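Local coordinates for protein NADH dehydrogenase, putative (Plasmodium falciparum, PDB 5JWC) that probably oxidises NADH with its bound FAD and passes the electrons to ubiquinone, as a type II NADH dehydrogenase of the malaria parasite, at residues 185-196 against 222-232; 380-390 against 449-457. All coordinates share one frame; numbering follows the deposited sequence. Where two conformers were deposited one is given.

Interaction 1: residues 185-196 against 222-232; sequences KKKMLHVAVVGG and IFNFISISIIE
Strand 190-194 and strand 227-232 lie side by side and run the same way, with Val-191 level with Ile-228 and Val-193 level with Ile-230. Backbone bonds alternate along the seam: Ser-227 N gives to Leu-189 O, Val-191 N to Ser-227 O, Ser-229 N to Val-191 O, Val-193 N to Ser-229 O and Ile-231 N to Val-193 O. The last rung, Gly-195 N to Ile-231 O, measures 2.7 Å.

Among polar side chains, the His-190 ring reaches across the seam because its CG stands anti to the backbone N (chi1 174°). Its NE2 meets Ser-229 OG at the ring edge, near the ring plane, in a 2.8 Å hydrogen bond. His-190 ND1 is held by Ser-289 O, so both ring nitrogens are engaged and the rotation of the ring is fixed. Near the Ser-227 hydroxyl, a water donates to Lys-186 O and Phe-225 O and accepts from Ser-227 OG at 2.7 Å, bridging the segments where the strands begin. At the far end Glu-232 bends at chi2 (54°), which turns OE1 back to Gly-196 N at 2.8 Å on the anti side of the carboxylate; Gly-234 N holds OE2.

Apolar contacts gather beside the strand starts. Leu-189 CD1 lies 3.9 Å from Phe-225 CB and also meets Ile-222, while its CB packs on Ile-226 CG1. The extended Lys-185 chain passes the Phe-225 ring, CD to CD2 3.7 Å. Further along, Ile-231 CD1 rests on Ala-192 CB at 4.2 Å.

Strand 292-295 flanks strand 190-194 on its other edge. Two parallel strands joined through helix 198-218, with Gly-195 opening a GxGxxG sequence, form the beta-alpha-beta unit of a Rossmann-type nucleotide-binding fold, consistent with an NADH domain.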
loop_
_atom_site.group_PDB
_atom_site.type_symbol
_atom_site.label_atom_id
_atom_site.label_comp_id
_atom_site.label_asym_id
_atom_site.label_seq_id
_atom_site.Cartn_x
_atom_site.Cartn_y
_atom_site.Cartn_z
ATOM N N LYS A 185 -0.153 -24.543 -15.521
ATOM C CA LYS A 185 -0.977 -23.354 -15.349
ATOM C C LYS A 185 -2.267 -23.682 -14.597
ATOM O O LYS A 185 -2.651 -22.960 -13.670
ATOM C CB LYS A 185 -1.318 -22.720 -16.703
ATOM C CG LYS A 185 -0.157 -22.046 -17.434
ATOM C CD LYS A 185 -0.664 -21.309 -18.676
ATOM C CE LYS A 185 0.435 -21.127 -19.718
ATOM N NZ LYS A 185 0.002 -20.322 -20.899
ATOM N N LYS A 186 -2.940 -24.760 -15.005
ATOM C CA LYS A 186 -4.194 -25.152 -14.368
ATOM C C LYS A 186 -3.968 -25.412 -12.885
ATOM O O LYS A 186 -4.815 -25.101 -12.067
ATOM C CB LYS A 186 -4.793 -26.399 -15.016
ATOM C CG LYS A 186 -5.278 -26.216 -16.434
ATOM C CD LYS A 186 -5.895 -27.529 -16.942
ATOM C CE LYS A 186 -6.066 -27.543 -18.452
ATOM N NZ LYS A 186 -6.466 -28.901 -18.944
ATOM N N LYS A 187 -2.818 -25.978 -12.550
ATOM C CA LYS A 187 -2.489 -26.232 -11.157
ATOM C C LYS A 187 -2.187 -24.941 -10.410
ATOM O O LYS A 187 -2.662 -24.734 -9.293
ATOM C CB LYS A 187 -1.302 -27.185 -11.046
ATOM C CG LYS A 187 -1.567 -28.582 -11.605
ATOM C CD LYS A 187 -0.495 -29.546 -11.119
ATOM C CE LYS A 187 -0.533 -30.869 -11.871
ATOM N NZ LYS A 187 0.575 -31.773 -11.425
ATOM N N MET A 188 -1.403 -24.065 -11.034
ATOM C CA MET A 188 -0.998 -22.820 -10.387
ATOM C C MET A 188 -2.146 -21.824 -10.269
ATOM O O MET A 188 -2.174 -21.025 -9.345
ATOM C CB MET A 188 0.157 -22.170 -11.145
ATOM C CG MET A 188 1.525 -22.624 -10.684
ATOM S SD MET A 188 2.830 -21.800 -11.633
ATOM C CE MET A 188 2.713 -22.679 -13.186
ATOM N N LEU A 189 -3.084 -21.863 -11.202
ATOM C CA LEU A 189 -4.173 -20.890 -11.197
ATOM C C LEU A 189 -5.411 -21.436 -10.481
ATOM O O LEU A 189 -6.526 -20.968 -10.690
ATOM C CB LEU A 189 -4.500 -20.476 -12.637
ATOM C CG LEU A 189 -3.339 -19.730 -13.301
ATOM C CD1 LEU A 189 -3.478 -19.700 -14.822
ATOM C CD2 LEU A 189 -3.317 -18.308 -12.761
ATOM N N HIS A 190 -5.214 -22.424 -9.618
ATOM C CA HIS A 190 -6.328 -22.907 -8.827
ATOM C C HIS A 190 -6.300 -22.247 -7.452
ATOM O O HIS A 190 -5.370 -22.434 -6.688
ATOM C CB HIS A 190 -6.295 -24.437 -8.689
ATOM C CG HIS A 190 -7.353 -24.963 -7.772
ATOM N ND1 HIS A 190 -7.082 -25.878 -6.771
ATOM C CD2 HIS A 190 -8.671 -24.670 -7.662
ATOM C CE1 HIS A 190 -8.204 -26.145 -6.111
ATOM N NE2 HIS A 190 -9.174 -25.423 -6.633
ATOM N N VAL A 191 -7.321 -21.457 -7.160
ATOM C CA VAL A 191 -7.413 -20.807 -5.859
ATOM C C VAL A 191 -8.391 -21.620 -5.023
ATOM O O VAL A 191 -9.486 -21.955 -5.481
ATOM C CB VAL A 191 -7.882 -19.343 -5.968
ATOM C CG1 VAL A 191 -7.963 -18.708 -4.573
ATOM C CG2 VAL A 191 -6.927 -18.545 -6.875
ATOM N N ALA A 192 -7.965 -21.974 -3.822
ATOM C CA ALA A 192 -8.769 -22.753 -2.901
ATOM C C ALA A 192 -8.992 -21.956 -1.642
ATOM O O ALA A 192 -8.033 -21.437 -1.055
ATOM C CB ALA A 192 -8.082 -24.073 -2.570
ATOM N N VAL A 193 -10.254 -21.851 -1.234
ATOM C CA VAL A 193 -10.610 -21.107 -0.050
ATOM C C VAL A 193 -11.215 -22.086 0.950
ATOM O O VAL A 193 -12.194 -22.772 0.651
ATOM C CB VAL A 193 -11.601 -19.973 -0.367
ATOM C CG1 VAL A 193 -12.063 -19.295 0.921
ATOM C CG2 VAL A 193 -10.972 -18.963 -1.360
ATOM N N VAL A 194 -10.621 -22.154 2.132
ATOM C CA VAL A 194 -11.055 -23.113 3.134
ATOM C C VAL A 194 -11.948 -22.463 4.178
ATOM O O VAL A 194 -11.496 -21.643 4.979
ATOM C CB VAL A 194 -9.853 -23.746 3.828
ATOM C CG1 VAL A 194 -10.314 -24.810 4.835
ATOM C CG2 VAL A 194 -8.926 -24.343 2.783
ATOM N N GLY A 195 -13.224 -22.825 4.159
ATOM C CA GLY A 195 -14.174 -22.308 5.127
ATOM C C GLY A 195 -15.406 -21.733 4.454
ATOM O O GLY A 195 -15.281 -20.824 3.643
ATOM N N GLY A 196 -16.588 -22.255 4.796
ATOM C CA GLY A 196 -17.826 -21.852 4.148
ATOM C C GLY A 196 -18.625 -20.803 4.908
ATOM O O GLY A 196 -19.780 -20.526 4.573
ATOM N N ILE A 222 -4.884 -16.678 -20.330
ATOM C CA ILE A 222 -4.825 -17.663 -19.253
ATOM C C ILE A 222 -6.127 -17.726 -18.466
ATOM O O ILE A 222 -6.240 -18.517 -17.536
ATOM C CB ILE A 222 -3.660 -17.397 -18.262
ATOM C CG1 ILE A 222 -3.809 -16.026 -17.591
ATOM C CG2 ILE A 222 -2.297 -17.533 -18.957
ATOM C CD1 ILE A 222 -2.756 -15.777 -16.508
ATOM N N PHE A 223 -7.105 -16.907 -18.848
ATOM C CA PHE A 223 -8.370 -16.833 -18.129
ATOM C C PHE A 223 -8.984 -18.206 -17.949
ATOM O O PHE A 223 -9.441 -18.554 -16.856
ATOM C CB PHE A 223 -9.366 -15.926 -18.845
ATOM C CG PHE A 223 -10.763 -16.015 -18.285
ATOM C CD1 PHE A 223 -11.089 -15.385 -17.091
ATOM C CD2 PHE A 223 -11.749 -16.750 -18.942
ATOM C CE1 PHE A 223 -12.378 -15.479 -16.561
ATOM C CE2 PHE A 223 -13.036 -16.852 -18.419
ATOM C CZ PHE A 223 -13.351 -16.210 -17.225
ATOM N N ASN A 224 -8.958 -18.990 -19.025
ATOM C CA ASN A 224 -9.609 -20.295 -19.070
ATOM C C ASN A 224 -8.973 -21.327 -18.158
ATOM O O ASN A 224 -9.589 -22.342 -17.863
ATOM C CB ASN A 224 -9.601 -20.835 -20.505
ATOM C CG ASN A 224 -10.592 -20.122 -21.405
ATOM O OD1 ASN A 224 -11.721 -19.800 -20.996
ATOM N ND2 ASN A 224 -10.179 -19.872 -22.647
ATOM N N PHE A 225 -7.747 -21.076 -17.708
ATOM C CA PHE A 225 -7.077 -22.009 -16.800
ATOM C C PHE A 225 -7.318 -21.726 -15.319
ATOM O O PHE A 225 -6.891 -22.489 -14.463
ATOM C CB PHE A 225 -5.578 -22.006 -17.081
ATOM C CG PHE A 225 -5.247 -22.287 -18.513
ATOM C CD1 PHE A 225 -5.897 -23.311 -19.185
ATOM C CD2 PHE A 225 -4.315 -21.521 -19.198
ATOM C CE1 PHE A 225 -5.609 -23.589 -20.510
ATOM C CE2 PHE A 225 -4.023 -21.795 -20.529
ATOM C CZ PHE A 225 -4.671 -22.827 -21.182
ATOM N N ILE A 226 -7.983 -20.620 -15.023
ATOM C CA ILE A 226 -8.213 -20.214 -13.640
ATOM C C ILE A 226 -9.408 -20.951 -13.041
ATOM O O ILE A 226 -10.450 -21.064 -13.681
ATOM C CB ILE A 226 -8.450 -18.699 -13.536
ATOM C CG1 ILE A 226 -7.246 -17.939 -14.116
ATOM C CG2 ILE A 226 -8.711 -18.300 -12.067
ATOM C CD1 ILE A 226 -7.460 -16.463 -14.234
ATOM N N SER A 227 -9.259 -21.444 -11.816
ATOM C CA SER A 227 -10.393 -22.015 -11.113
ATOM C C SER A 227 -10.394 -21.607 -9.654
ATOM O O SER A 227 -9.362 -21.224 -9.096
ATOM C CB SER A 227 -10.389 -23.546 -11.216
ATOM O OG SER A 227 -9.143 -24.081 -10.783
ATOM N N ILE A 228 -11.569 -21.691 -9.041
ATOM C CA ILE A 228 -11.718 -21.452 -7.621
ATOM C C ILE A 228 -12.553 -22.547 -6.988
ATOM O O ILE A 228 -13.610 -22.901 -7.520
ATOM C CB ILE A 228 -12.432 -20.139 -7.309
ATOM C CG1 ILE A 228 -11.888 -18.975 -8.106
ATOM C CG2 ILE A 228 -12.362 -19.829 -5.814
ATOM C CD1 ILE A 228 -12.720 -17.709 -7.840
ATOM N N SER A 229 -12.103 -23.037 -5.835
ATOM C CA SER A 229 -12.873 -23.995 -5.062
ATOM C C SER A 229 -13.067 -23.439 -3.661
ATOM O O SER A 229 -12.156 -22.827 -3.119
ATOM C CB SER A 229 -12.153 -25.351 -4.994
ATOM O OG SER A 229 -11.911 -25.870 -6.288
ATOM N N ILE A 230 -14.237 -23.657 -3.069
ATOM C CA ILE A 230 -14.426 -23.353 -1.653
ATOM C C ILE A 230 -14.732 -24.649 -0.908
ATOM O O ILE A 230 -15.507 -25.479 -1.376
ATOM C CB ILE A 230 -15.533 -22.279 -1.429
ATOM C CG1 ILE A 230 -15.677 -21.938 0.061
ATOM C CG2 ILE A 230 -16.858 -22.693 -2.038
ATOM C CD1 ILE A 230 -16.612 -20.740 0.311
ATOM N N ILE A 231 -14.085 -24.831 0.234
ATOM C CA ILE A 231 -14.149 -26.090 0.955
ATOM C C ILE A 231 -14.797 -25.887 2.316
ATOM O O ILE A 231 -14.375 -25.009 3.085
ATOM C CB ILE A 231 -12.746 -26.684 1.125
ATOM C CG1 ILE A 231 -12.169 -27.049 -0.245
ATOM C CG2 ILE A 231 -12.777 -27.911 2.037
ATOM C CD1 ILE A 231 -10.767 -26.573 -0.438
ATOM N N GLU A 232 -15.815 -26.693 2.614
ATOM C CA GLU A 232 -16.586 -26.511 3.840
ATOM C C GLU A 232 -17.045 -27.871 4.404
ATOM O O GLU A 232 -17.604 -28.688 3.682
ATOM C CB GLU A 232 -17.775 -25.581 3.565
ATOM C CG GLU A 232 -18.884 -25.556 4.628
ATOM C CD GLU A 232 -18.388 -25.257 6.031
ATOM O OE1 GLU A 232 -17.398 -24.494 6.191
ATOM O OE2 GLU A 232 -18.981 -25.815 6.985
HETATM O O HOH W 1 -7.017 -24.079 -12.470
#

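Interaction 2: residues 380-390 against 449-457; sequences TKTFPQLSISK and NIPSFIEKW
Lys-381 and Pro-451 bring their backbones to 4.6 Å between CA atoms, and from there the two segments, loops but for one 3-10 turn, diverge, Ser-389 and Lys-456 standing 8.2 Å apart by the same measure. The one direct backbone bond runs from Ser-452 N to Lys-381 O, 2.7 Å long, with the donor tilted 28° from the carbonyl plane.

Beside this bond, Ser-452 OG sits 2.9 Å from Thr-380 O, and a water donates to both Thr-380 O and Ser-452 O.

Ile-454 is the apolar centre. In the conformer given, one of two modelled, its CG1 packs against Pro-384 CB at 3.7 Å, on the 3-10 turn 384-386. The other branch of this conformer, CG2, is set anti to the backbone N and rests against the hydroxyls of Ser-387 and Ser-389, which are hydrogen-bonded to each other, OG to OG, at 2.7 Å. Past Ile-454, a water links Ser-389 OG to Glu-455 O.

A salt bridge closes the far end. Lys-390 and Glu-455 both bend at chi2, and their side chains cross at about a right angle. Lys-390 NZ comes to Glu-455 OE2 from above the carboxylate, 42° out of its plane. Lys-418 O is a second partner of the ammonium group, tying it to the chain beyond helix 403-416.

Helix 424-440 also holds segment 449-457 through Tyr-433, whose hydroxyl bonds Pro-451 O and whose ring meets Phe-453 edge-to-face. The contact is thus a loop-to-loop seam that fastens the helical insertion of PfNDH2 to the linker leading into strand 460-465.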
loop_
_atom_site.group_PDB
_atom_site.type_symbol
_atom_site.label_atom_id
_atom_site.label_comp_id
_atom_site.label_asym_id
_atom_site.label_seq_id
_atom_site.Cartn_x
_atom_site.Cartn_y
_atom_site.Cartn_z
ATOM N N THR A 380 -33.885 -8.948 34.484
ATOM C CA THR A 380 -32.906 -9.008 33.404
ATOM C C THR A 380 -31.762 -8.007 33.637
ATOM O O THR A 380 -30.649 -8.210 33.166
ATOM C CB THR A 380 -33.599 -8.769 32.041
ATOM O OG1 THR A 380 -32.794 -9.268 30.971
ATOM C CG2 THR A 380 -33.872 -7.313 31.813
ATOM N N LYS A 381 -32.017 -6.964 34.425
ATOM C CA LYS A 381 -30.956 -6.026 34.798
ATOM C C LYS A 381 -29.888 -6.721 35.639
ATOM O O LYS A 381 -28.732 -6.305 35.651
ATOM C CB LYS A 381 -31.535 -4.797 35.523
ATOM C CG LYS A 381 -32.336 -3.886 34.573
ATOM C CD LYS A 381 -33.097 -2.777 35.304
ATOM C CE LYS A 381 -34.213 -3.321 36.180
ATOM N NZ LYS A 381 -35.123 -2.259 36.703
ATOM N N THR A 382 -30.270 -7.804 36.310
ATOM C CA THR A 382 -29.333 -8.611 37.078
ATOM C C THR A 382 -28.919 -9.889 36.355
ATOM O O THR A 382 -27.756 -10.295 36.403
ATOM C CB THR A 382 -29.933 -9.010 38.452
ATOM O OG1 THR A 382 -30.216 -7.835 39.221
ATOM C CG2 THR A 382 -28.974 -9.881 39.207
ATOM N N PHE A 383 -29.873 -10.544 35.700
ATOM C CA PHE A 383 -29.603 -11.844 35.091
ATOM C C PHE A 383 -29.856 -11.788 33.578
ATOM O O PHE A 383 -31.003 -11.841 33.148
ATOM C CB PHE A 383 -30.491 -12.936 35.711
ATOM C CG PHE A 383 -30.391 -13.057 37.211
ATOM C CD1 PHE A 383 -29.406 -13.841 37.798
ATOM C CD2 PHE A 383 -31.320 -12.430 38.032
ATOM C CE1 PHE A 383 -29.340 -13.976 39.182
ATOM C CE2 PHE A 383 -31.254 -12.554 39.419
ATOM C CZ PHE A 383 -30.261 -13.324 39.989
ATOM N N PRO A 384 -28.789 -11.671 32.765
ATOM C CA PRO A 384 -29.053 -11.532 31.320
ATOM C C PRO A 384 -29.698 -12.787 30.715
ATOM O O PRO A 384 -30.360 -12.704 29.680
ATOM C CB PRO A 384 -27.655 -11.292 30.726
ATOM C CG PRO A 384 -26.718 -11.931 31.695
ATOM C CD PRO A 384 -27.347 -11.696 33.067
ATOM N N GLN A 385 -29.512 -13.937 31.357
ATOM C CA GLN A 385 -30.054 -15.181 30.829
ATOM C C GLN A 385 -31.602 -15.234 30.880
ATOM O O GLN A 385 -32.206 -16.097 30.262
ATOM C CB GLN A 385 -29.429 -16.393 31.547
ATOM C CG GLN A 385 -29.680 -16.496 33.036
ATOM C CD GLN A 385 -28.645 -15.755 33.864
ATOM O OE1 GLN A 385 -28.366 -14.580 33.623
ATOM N NE2 GLN A 385 -28.085 -16.436 34.858
ATOM N N LEU A 386 -32.233 -14.291 31.573
ATOM C CA LEU A 386 -33.696 -14.195 31.597
ATOM C C LEU A 386 -34.249 -13.393 30.449
ATOM O O LEU A 386 -35.472 -13.275 30.297
ATOM C CB LEU A 386 -34.187 -13.555 32.910
ATOM C CG LEU A 386 -34.093 -14.414 34.158
ATOM C CD1 LEU A 386 -34.527 -13.613 35.385
ATOM C CD2 LEU A 386 -34.971 -15.633 33.992
ATOM N N SER A 387 -33.354 -12.794 29.670
ATOM C CA SER A 387 -33.766 -11.996 28.529
ATOM C C SER A 387 -34.598 -12.830 27.559
ATOM O O SER A 387 -34.321 -14.019 27.348
ATOM C CB SER A 387 -32.541 -11.426 27.806
ATOM O OG SER A 387 -32.918 -10.734 26.630
ATOM N N ILE A 388 -35.610 -12.212 26.964
ATOM C CA ILE A 388 -36.409 -12.914 25.966
ATOM C C ILE A 388 -35.560 -13.256 24.734
ATOM O O ILE A 388 -35.922 -14.128 23.957
ATOM C CB ILE A 388 -37.638 -12.088 25.534
ATOM C CG1 ILE A 388 -37.211 -10.716 25.011
ATOM C CG2 ILE A 388 -38.609 -11.908 26.697
ATOM C CD1 ILE A 388 -38.354 -9.949 24.351
ATOM N N SER A 389 -34.420 -12.579 24.577
ATOM C CA SER A 389 -33.470 -12.919 23.523
ATOM C C SER A 389 -32.601 -14.119 23.914
ATOM O O SER A 389 -31.876 -14.649 23.083
ATOM C CB SER A 389 -32.568 -11.712 23.186
ATOM O OG SER A 389 -31.707 -11.372 24.273
ATOM N N LYS A 390 -32.655 -14.535 25.182
ATOM C CA LYS A 390 -31.792 -15.614 25.673
ATOM C C LYS A 390 -32.567 -16.860 26.105
ATOM O O LYS A 390 -32.007 -17.955 26.165
ATOM C CB LYS A 390 -30.949 -15.129 26.866
ATOM C CG LYS A 390 -29.890 -14.059 26.536
ATOM C CD LYS A 390 -28.768 -14.632 25.703
ATOM C CE LYS A 390 -27.775 -13.521 25.342
ATOM N NZ LYS A 390 -26.824 -13.974 24.285
ATOM N N ASN A 449 -26.368 0.711 40.718
ATOM C CA ASN A 449 -27.420 0.454 39.744
ATOM C C ASN A 449 -26.887 0.046 38.366
ATOM O O ASN A 449 -27.539 0.300 37.359
ATOM C CB ASN A 449 -28.314 1.682 39.571
ATOM C CG ASN A 449 -29.096 2.019 40.820
ATOM O OD1 ASN A 449 -29.197 1.209 41.746
ATOM N ND2 ASN A 449 -29.682 3.210 40.841
ATOM N N ILE A 450 -25.711 -0.571 38.319
ATOM C CA ILE A 450 -25.129 -0.998 37.042
ATOM C C ILE A 450 -25.860 -2.229 36.510
ATOM O O ILE A 450 -25.818 -3.295 37.135
ATOM C CB ILE A 450 -23.620 -1.318 37.179
ATOM C CG1 ILE A 450 -22.830 -0.065 37.588
ATOM C CG2 ILE A 450 -23.063 -1.922 35.884
ATOM C CD1 ILE A 450 -21.349 -0.338 37.865
ATOM N N PRO A 451 -26.546 -2.088 35.358
ATOM C CA PRO A 451 -27.258 -3.243 34.777
ATOM C C PRO A 451 -26.310 -4.256 34.096
ATOM O O PRO A 451 -25.174 -3.915 33.740
ATOM C CB PRO A 451 -28.191 -2.598 33.753
ATOM C CG PRO A 451 -27.478 -1.327 33.339
ATOM C CD PRO A 451 -26.749 -0.849 34.583
ATOM N N SER A 452 -26.768 -5.494 33.908
ATOM C CA SER A 452 -25.929 -6.494 33.255
ATOM C C SER A 452 -25.852 -6.214 31.750
ATOM O O SER A 452 -26.696 -5.513 31.200
ATOM C CB SER A 452 -26.469 -7.902 33.486
ATOM O OG SER A 452 -27.731 -8.047 32.846
ATOM N N PHE A 453 -24.847 -6.765 31.082
ATOM C CA PHE A 453 -24.765 -6.575 29.642
ATOM C C PHE A 453 -25.672 -7.540 28.878
ATOM O O PHE A 453 -25.593 -8.753 29.051
ATOM C CB PHE A 453 -23.336 -6.745 29.132
ATOM C CG PHE A 453 -23.247 -6.697 27.628
ATOM C CD1 PHE A 453 -23.461 -5.500 26.954
ATOM C CD2 PHE A 453 -23.010 -7.850 26.890
ATOM C CE1 PHE A 453 -23.406 -5.445 25.560
ATOM C CE2 PHE A 453 -22.969 -7.808 25.497
ATOM C CZ PHE A 453 -23.166 -6.608 24.835
ATOM N N ILE A 454 -26.538 -6.987 28.033
ATOM C CA ILE A 454 -27.362 -7.797 27.137
ATOM C C ILE A 454 -27.240 -7.274 25.709
ATOM O O ILE A 454 -27.603 -6.136 25.434
ATOM C CB ILE A 454 -28.839 -7.786 27.551
ATOM C CG1 ILE A 454 -29.001 -8.387 28.939
ATOM C CG2 ILE A 454 -29.683 -8.571 26.548
ATOM C CD1 ILE A 454 -30.320 -8.050 29.555
ATOM N N GLU A 455 -26.728 -8.101 24.805
ATOM C CA GLU A 455 -26.492 -7.645 23.435
ATOM C C GLU A 455 -27.767 -7.642 22.598
ATOM O O GLU A 455 -28.745 -8.312 22.929
ATOM C CB GLU A 455 -25.431 -8.514 22.753
ATOM C CG GLU A 455 -25.911 -9.921 22.382
ATOM C CD GLU A 455 -25.732 -10.929 23.522
ATOM O OE1 GLU A 455 -25.842 -10.535 24.707
ATOM O OE2 GLU A 455 -25.474 -12.118 23.232
ATOM N N LYS A 456 -27.748 -6.881 21.511
ATOM C CA LYS A 456 -28.873 -6.835 20.594
ATOM C C LYS A 456 -28.451 -7.275 19.191
ATOM O O LYS A 456 -27.549 -6.695 18.574
ATOM C CB LYS A 456 -29.472 -5.430 20.558
ATOM C CG LYS A 456 -30.543 -5.255 19.479
ATOM C CD LYS A 456 -31.359 -3.976 19.661
ATOM C CE LYS A 456 -32.312 -3.739 18.481
ATOM N NZ LYS A 456 -33.713 -4.159 18.787
ATOM N N TRP A 457 -29.106 -8.308 18.682
ATOM C CA TRP A 457 -28.768 -8.778 17.346
ATOM C C TRP A 457 -29.336 -7.834 16.280
ATOM O O TRP A 457 -30.522 -7.511 16.289
ATOM C CB TRP A 457 -29.280 -10.195 17.125
ATOM C CG TRP A 457 -28.929 -10.708 15.759
ATOM C CD1 TRP A 457 -27.676 -10.827 15.219
ATOM C CD2 TRP A 457 -29.845 -11.171 14.771
ATOM N NE1 TRP A 457 -27.761 -11.328 13.936
ATOM C CE2 TRP A 457 -29.083 -11.558 13.643
ATOM C CE3 TRP A 457 -31.232 -11.302 14.722
ATOM C CZ2 TRP A 457 -29.668 -12.065 12.483
ATOM C CZ3 TRP A 457 -31.817 -11.800 13.570
ATOM C CH2 TRP A 457 -31.037 -12.180 12.466
HETATM O O HOH W 2 -29.518 -5.782 31.498
HETATM O O HOH W 3 -29.152 -11.023 23.328
HETATM O O HOH W 4 -31.585 -8.149 22.951
#

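In the fold
Interaction 1 and interaction 2 lie on opposite sides of the chain's centre, their own centres about 45 Å apart and their nearest atoms about 15 Å, and they share no helix or strand. The first is a mostly buried pairing of neighbouring strands within a parallel sheet, where regular backbone bonding dominates and side chains add to it. The second is only partly buried and joins two loops: one direct backbone bond, bridging waters, a single isoleucine and an ion pair take the place of a ladder. Accordingly, residues 185-196 with 222-232 build the core of what is probably the NADH-binding domain, whereas residues 380-390 with 449-457 attach the helical insertion.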